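Local coordinates for protein dihydropteroate synthase (Anaplasma phagocytophilum, PDB 6UCZ) that probably catalyses the condensation of 6-hydroxymethyl-7,8-dihydropterin pyrophosphate with p-aminobenzoate to form dihydropteroate, a step of bacterial folate synthesis, at residues E88-S91 / R92-V96; I100-I103 / A104-H108. All blocks are in the same frame, centred on the assembly; numbering follows the deposited sequence.

How the contacts relate
Each contact is a local i-to-i+3 and i-to-i+4 arrangement, on two helices that follow each other in the chain; their centres lie about 18 Å apart. Contact 1 lies in the later part of helix 86-93 and the residues after it, at the C-terminal rim of the barrel. Contact 2 makes up most of helix 97-106, which packs on the outer wall and leads into strand 110-115. The two adjoin in sequence but do not otherwise touch. The side chain of Glu-89 in contact 1 is about 10 Å from the bound pterin-6-yl-methyl-monophosphate; neither contact supplies a residue of its pocket. The His-105 side chain of contact 2 lies about 4 Å from a sodium ion.

Contact 1 of 2, residues E88-S91 / R92-V96; sequences EEWS and RLKEV
Along helix 86-93 and just beyond Leu-93, Trp-90 meets Leu-93 and Lys-94, three and four residues further on. Trp-90 holds CG on the far side of CB from its backbone N (chi1 -176°), which carries the indole forward along the helix; Lys-94 CB then sits over one face of it, 4.0 Å from the centroid of the five-membered ring of Trp-90, in a CH-pi contact displaced toward the rim. Leu-93 CB meets the benzo side obliquely, 3.9 Å from Trp-90 CE3. Beyond these residues Thr-120, Leu-123 and Leu-127 of helix 118-127 also touch the indole.

On the neighbouring side of the helix, the extended Glu-89 passes Leu-93, with Glu-89 CG 3.9 Å from Leu-93 CD1. Its carboxylate turns to other partners: OE1 is hydrogen-bonded to Thr-120 and Asn-117, OE2 to Thr-115, so three bonds fix its position.

The backbone bonds are of mixed spacing. Glu-88 O accepts two bonds from the same face of its carbonyl plane, from Arg-92 N at 3.3 Å and from Ser-91 OG at 3.0 Å, the hydroxyl being turned back over the preceding turn. Leu-93 N has weak bonds to both Glu-89 O and Trp-90 O, and Arg-92 N a further weak one to Glu-89 O. Lys-94 N meets Trp-90 O at 2.9 Å. The side-chain contacts keep the i-to-i+3 and i-to-i+4 spacing of an alpha-helix, here one at the C-terminal rim of the TIM barrel, the end where the pterin ligand binds.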
loop_
_atom_site.group_PDB
_atom_site.type_symbol
_atom_site.label_atom_id
_atom_site.label_comp_id
_atom_site.label_asym_id
_atom_site.label_seq_id
_atom_site.Cartn_x
_atom_site.Cartn_y
_atom_site.Cartn_z
ATOM N N GLU A 88 3.863 19.698 -7.211
ATOM C CA GLU A 88 3.157 19.121 -8.347
ATOM C C GLU A 88 2.266 17.972 -7.898
ATOM O O GLU A 88 1.128 17.837 -8.364
ATOM C CB GLU A 88 4.162 18.680 -9.404
ATOM C CG GLU A 88 4.850 19.871 -10.030
ATOM C CD GLU A 88 6.141 19.520 -10.736
ATOM O OE1 GLU A 88 6.564 18.341 -10.660
ATOM O OE2 GLU A 88 6.739 20.436 -11.351
ATOM N N GLU A 89 2.768 17.137 -6.987
ATOM C CA GLU A 89 1.962 16.042 -6.462
ATOM C C GLU A 89 0.662 16.562 -5.864
ATOM O O GLU A 89 -0.423 16.046 -6.157
ATOM C CB GLU A 89 2.754 15.279 -5.404
ATOM C CG GLU A 89 1.980 14.139 -4.757
ATOM C CD GLU A 89 2.687 13.598 -3.527
ATOM O OE1 GLU A 89 3.292 14.409 -2.798
ATOM O OE2 GLU A 89 2.642 12.369 -3.287
ATOM N N TRP A 90 0.754 17.618 -5.048
ATOM C CA TRP A 90 -0.429 18.128 -4.363
ATOM C C TRP A 90 -1.412 18.781 -5.326
ATOM O O TRP A 90 -2.626 18.659 -5.139
ATOM C CB TRP A 90 -0.041 19.127 -3.263
ATOM C CG TRP A 90 -1.264 19.567 -2.514
ATOM C CD1 TRP A 90 -1.779 20.835 -2.445
ATOM C CD2 TRP A 90 -2.187 18.721 -1.808
ATOM N NE1 TRP A 90 -2.941 20.833 -1.703
ATOM C CE2 TRP A 90 -3.213 19.548 -1.306
ATOM C CE3 TRP A 90 -2.228 17.347 -1.526
ATOM C CZ2 TRP A 90 -4.271 19.048 -0.545
ATOM C CZ3 TRP A 90 -3.283 16.851 -0.774
ATOM C CH2 TRP A 90 -4.291 17.702 -0.293
ATOM N N SER A 91 -0.920 19.476 -6.357
ATOM C CA SER A 91 -1.842 20.088 -7.312
ATOM C C SER A 91 -2.674 19.041 -8.057
ATOM O O SER A 91 -3.800 19.334 -8.474
ATOM C CB SER A 91 -1.085 20.993 -8.291
ATOM O OG SER A 91 -0.358 20.247 -9.244
ATOM N N ARG A 92 -2.157 17.818 -8.227
ATOM C CA ARG A 92 -2.980 16.779 -8.840
ATOM C C ARG A 92 -4.032 16.260 -7.874
ATOM O O ARG A 92 -5.134 15.894 -8.298
ATOM C CB ARG A 92 -2.134 15.596 -9.322
ATOM C CG ARG A 92 -1.140 15.874 -10.434
ATOM C CD ARG A 92 -0.235 14.653 -10.609
ATOM N NE ARG A 92 0.705 14.791 -11.719
ATOM C CZ ARG A 92 1.469 13.804 -12.184
ATOM N NH1 ARG A 92 2.288 14.026 -13.204
ATOM N NH2 ARG A 92 1.415 12.598 -11.632
ATOM N N LEU A 93 -3.730 16.260 -6.578
ATOM C CA LEU A 93 -4.605 15.646 -5.593
ATOM C C LEU A 93 -5.703 16.587 -5.106
ATOM O O LEU A 93 -6.811 16.124 -4.808
ATOM C CB LEU A 93 -3.777 15.163 -4.395
ATOM C CG LEU A 93 -2.751 14.051 -4.666
ATOM C CD1 LEU A 93 -1.710 13.956 -3.547
ATOM C CD2 LEU A 93 -3.441 12.717 -4.879
ATOM N N LYS A 94 -5.426 17.897 -5.017
ATOM C CA LYS A 94 -6.337 18.802 -4.320
ATOM C C LYS A 94 -7.653 18.979 -5.072
ATOM O O LYS A 94 -8.652 19.376 -4.464
ATOM C CB LYS A 94 -5.680 20.169 -4.068
ATOM C CG LYS A 94 -5.482 21.042 -5.301
ATOM C CD LYS A 94 -4.965 22.426 -4.920
ATOM C CE LYS A 94 -4.626 23.251 -6.149
ATOM N NZ LYS A 94 -4.240 24.642 -5.793
ATOM N N GLU A 95 -7.678 18.702 -6.377
ATOM C CA GLU A 95 -8.911 18.838 -7.143
ATOM C C GLU A 95 -9.833 17.635 -6.961
ATOM O O GLU A 95 -11.052 17.763 -7.109
ATOM C CB GLU A 95 -8.585 18.997 -8.630
ATOM C CG GLU A 95 -7.718 20.195 -8.978
ATOM C CD GLU A 95 -8.417 21.519 -8.753
ATOM O OE1 GLU A 95 -9.669 21.558 -8.795
ATOM O OE2 GLU A 95 -7.708 22.524 -8.540
ATOM N N VAL A 96 -9.281 16.468 -6.636
ATOM C CA VAL A 96 -10.067 15.250 -6.569
ATOM C C VAL A 96 -10.289 14.775 -5.139
ATOM O O VAL A 96 -11.327 14.163 -4.858
ATOM C CB VAL A 96 -9.401 14.138 -7.408
ATOM C CG1 VAL A 96 -9.100 14.641 -8.791
ATOM C CG2 VAL A 96 -8.119 13.658 -6.740
#

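Contact 2 of 2, residues I100-I103 / A104-H108; sequences IIRI and AHNAH
Ile-101 and His-105 lie side by side and point the same way from successive turns of helix 97-106. The Ile-101 methyl CG2 is set over a face of the His-105 imidazole, 3.9 Å from its centroid and 29° from the ring normal, a CH-pi contact made at the ND1-CE1 side. With CG2 anti to the backbone N of Ile-101, this branch is directed along the helix toward the ring. The imidazole's rotation is further constrained by NE2, which is hydrogen-bonded to Asp-130.

Arg-102 and Asn-106 are arranged quite differently. The arginine chain bends at chi3 (68°), and its guanidinium plane stands 84° from the Asn-106 amide. Arg-102 NH1 and Asn-106 ND2 approach to 3.4 Å, but both are donors and form no bond; Arg-102 NE instead makes a salt bridge with Glu-99, one turn earlier.

Regular backbone bonds underlie both pairs: Ala-104 N to Ile-100 O at 2.8 Å, His-105 N to Ile-101 O at 2.9 Å and Asn-106 N to Arg-102 O at 3.0 Å. The next, Ala-107 N to Ile-103 O, is weak. Ile-100 and Ile-103 pack on helix 52-64, while Ile-101 and Ala-104 meet Val-111 of strand 110-115. His-108, with positive phi, is the C-prime residue: its N bonds to His-105 O and Val-109 N to Ala-104 O, the Schellman motif that ends the helix just before the strand.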
loop_
_atom_site.group_PDB
_atom_site.type_symbol
_atom_site.label_atom_id
_atom_site.label_comp_id
_atom_site.label_asym_id
_atom_site.label_seq_id
_atom_site.Cartn_x
_atom_site.Cartn_y
_atom_site.Cartn_z
ATOM N N ILE A 100 -13.580 12.740 -3.416
ATOM C CA ILE A 100 -13.340 11.333 -3.114
ATOM C C ILE A 100 -13.575 11.063 -1.635
ATOM O O ILE A 100 -14.206 10.066 -1.263
ATOM C CB ILE A 100 -11.917 10.931 -3.547
ATOM C CG1 ILE A 100 -11.799 10.933 -5.074
ATOM C CG2 ILE A 100 -11.504 9.573 -2.945
ATOM C CD1 ILE A 100 -10.360 10.857 -5.582
ATOM N N ILE A 101 -13.095 11.962 -0.771
ATOM C CA ILE A 101 -13.304 11.793 0.664
ATOM C C ILE A 101 -14.790 11.860 1.000
ATOM O O ILE A 101 -15.293 11.065 1.800
ATOM C CB ILE A 101 -12.487 12.842 1.444
ATOM C CG1 ILE A 101 -10.994 12.530 1.340
ATOM C CG2 ILE A 101 -12.937 12.929 2.903
ATOM C CD1 ILE A 101 -10.117 13.707 1.741
ATOM N N ARG A 102 -15.516 12.805 0.392
ATOM C CA ARG A 102 -16.946 12.932 0.666
ATOM C C ARG A 102 -17.707 11.696 0.198
ATOM O O ARG A 102 -18.570 11.168 0.913
ATOM C CB ARG A 102 -17.515 14.187 -0.001
ATOM C CG ARG A 102 -18.957 14.500 0.415
ATOM C CD ARG A 102 -19.544 15.622 -0.428
ATOM N NE ARG A 102 -19.732 15.195 -1.812
ATOM C CZ ARG A 102 -20.817 14.582 -2.273
ATOM N NH1 ARG A 102 -21.846 14.337 -1.463
ATOM N NH2 ARG A 102 -20.875 14.227 -3.549
ATOM N N ILE A 103 -17.426 11.244 -1.021
ATOM C CA ILE A 103 -18.147 10.103 -1.571
ATOM C C ILE A 103 -17.793 8.830 -0.809
ATOM O O ILE A 103 -18.670 8.016 -0.496
ATOM C CB ILE A 103 -17.847 9.983 -3.079
ATOM C CG1 ILE A 103 -18.414 11.201 -3.821
ATOM C CG2 ILE A 103 -18.425 8.704 -3.659
ATOM C CD1 ILE A 103 -17.753 11.469 -5.153
ATOM N N ALA A 104 -16.514 8.651 -0.470
ATOM C CA ALA A 104 -16.109 7.462 0.276
ATOM C C ALA A 104 -16.706 7.457 1.679
ATOM O O ALA A 104 -17.285 6.454 2.112
ATOM C CB ALA A 104 -14.586 7.360 0.341
ATOM N N HIS A 105 -16.568 8.566 2.414
ATOM C CA HIS A 105 -17.073 8.587 3.783
ATOM C C HIS A 105 -18.588 8.432 3.818
ATOM O O HIS A 105 -19.125 7.767 4.712
ATOM C CB HIS A 105 -16.637 9.872 4.487
ATOM C CG HIS A 105 -15.194 9.868 4.878
ATOM N ND1 HIS A 105 -14.579 10.946 5.479
ATOM C CD2 HIS A 105 -14.239 8.918 4.737
ATOM C CE1 HIS A 105 -13.307 10.659 5.698
ATOM N NE2 HIS A 105 -13.074 9.434 5.258
ATOM N N ASN A 106 -19.289 9.024 2.839
ATOM C CA ASN A 106 -20.732 8.836 2.736
ATOM C C ASN A 106 -21.087 7.362 2.629
ATOM O O ASN A 106 -22.138 6.941 3.118
ATOM C CB ASN A 106 -21.294 9.601 1.534
ATOM C CG ASN A 106 -21.592 11.063 1.848
ATOM O OD1 ASN A 106 -21.421 11.518 2.980
ATOM N ND2 ASN A 106 -22.039 11.804 0.838
ATOM N N ALA A 107 -20.207 6.564 2.030
ATOM C CA ALA A 107 -20.412 5.133 1.861
ATOM C C ALA A 107 -19.715 4.308 2.935
ATOM O O ALA A 107 -19.650 3.077 2.808
ATOM C CB ALA A 107 -19.919 4.693 0.482
ATOM N N HIS A 108 -19.187 4.958 3.979
ATOM C CA HIS A 108 -18.465 4.286 5.061
ATOM C C HIS A 108 -17.246 3.542 4.514
ATOM O O HIS A 108 -16.930 2.425 4.928
ATOM C CB HIS A 108 -19.388 3.358 5.853
ATOM C CG HIS A 108 -20.567 4.064 6.454
ATOM N ND1 HIS A 108 -21.852 3.573 6.374
ATOM C CD2 HIS A 108 -20.653 5.231 7.136
ATOM C CE1 HIS A 108 -22.679 4.405 6.984
ATOM N NE2 HIS A 108 -21.976 5.419 7.455
#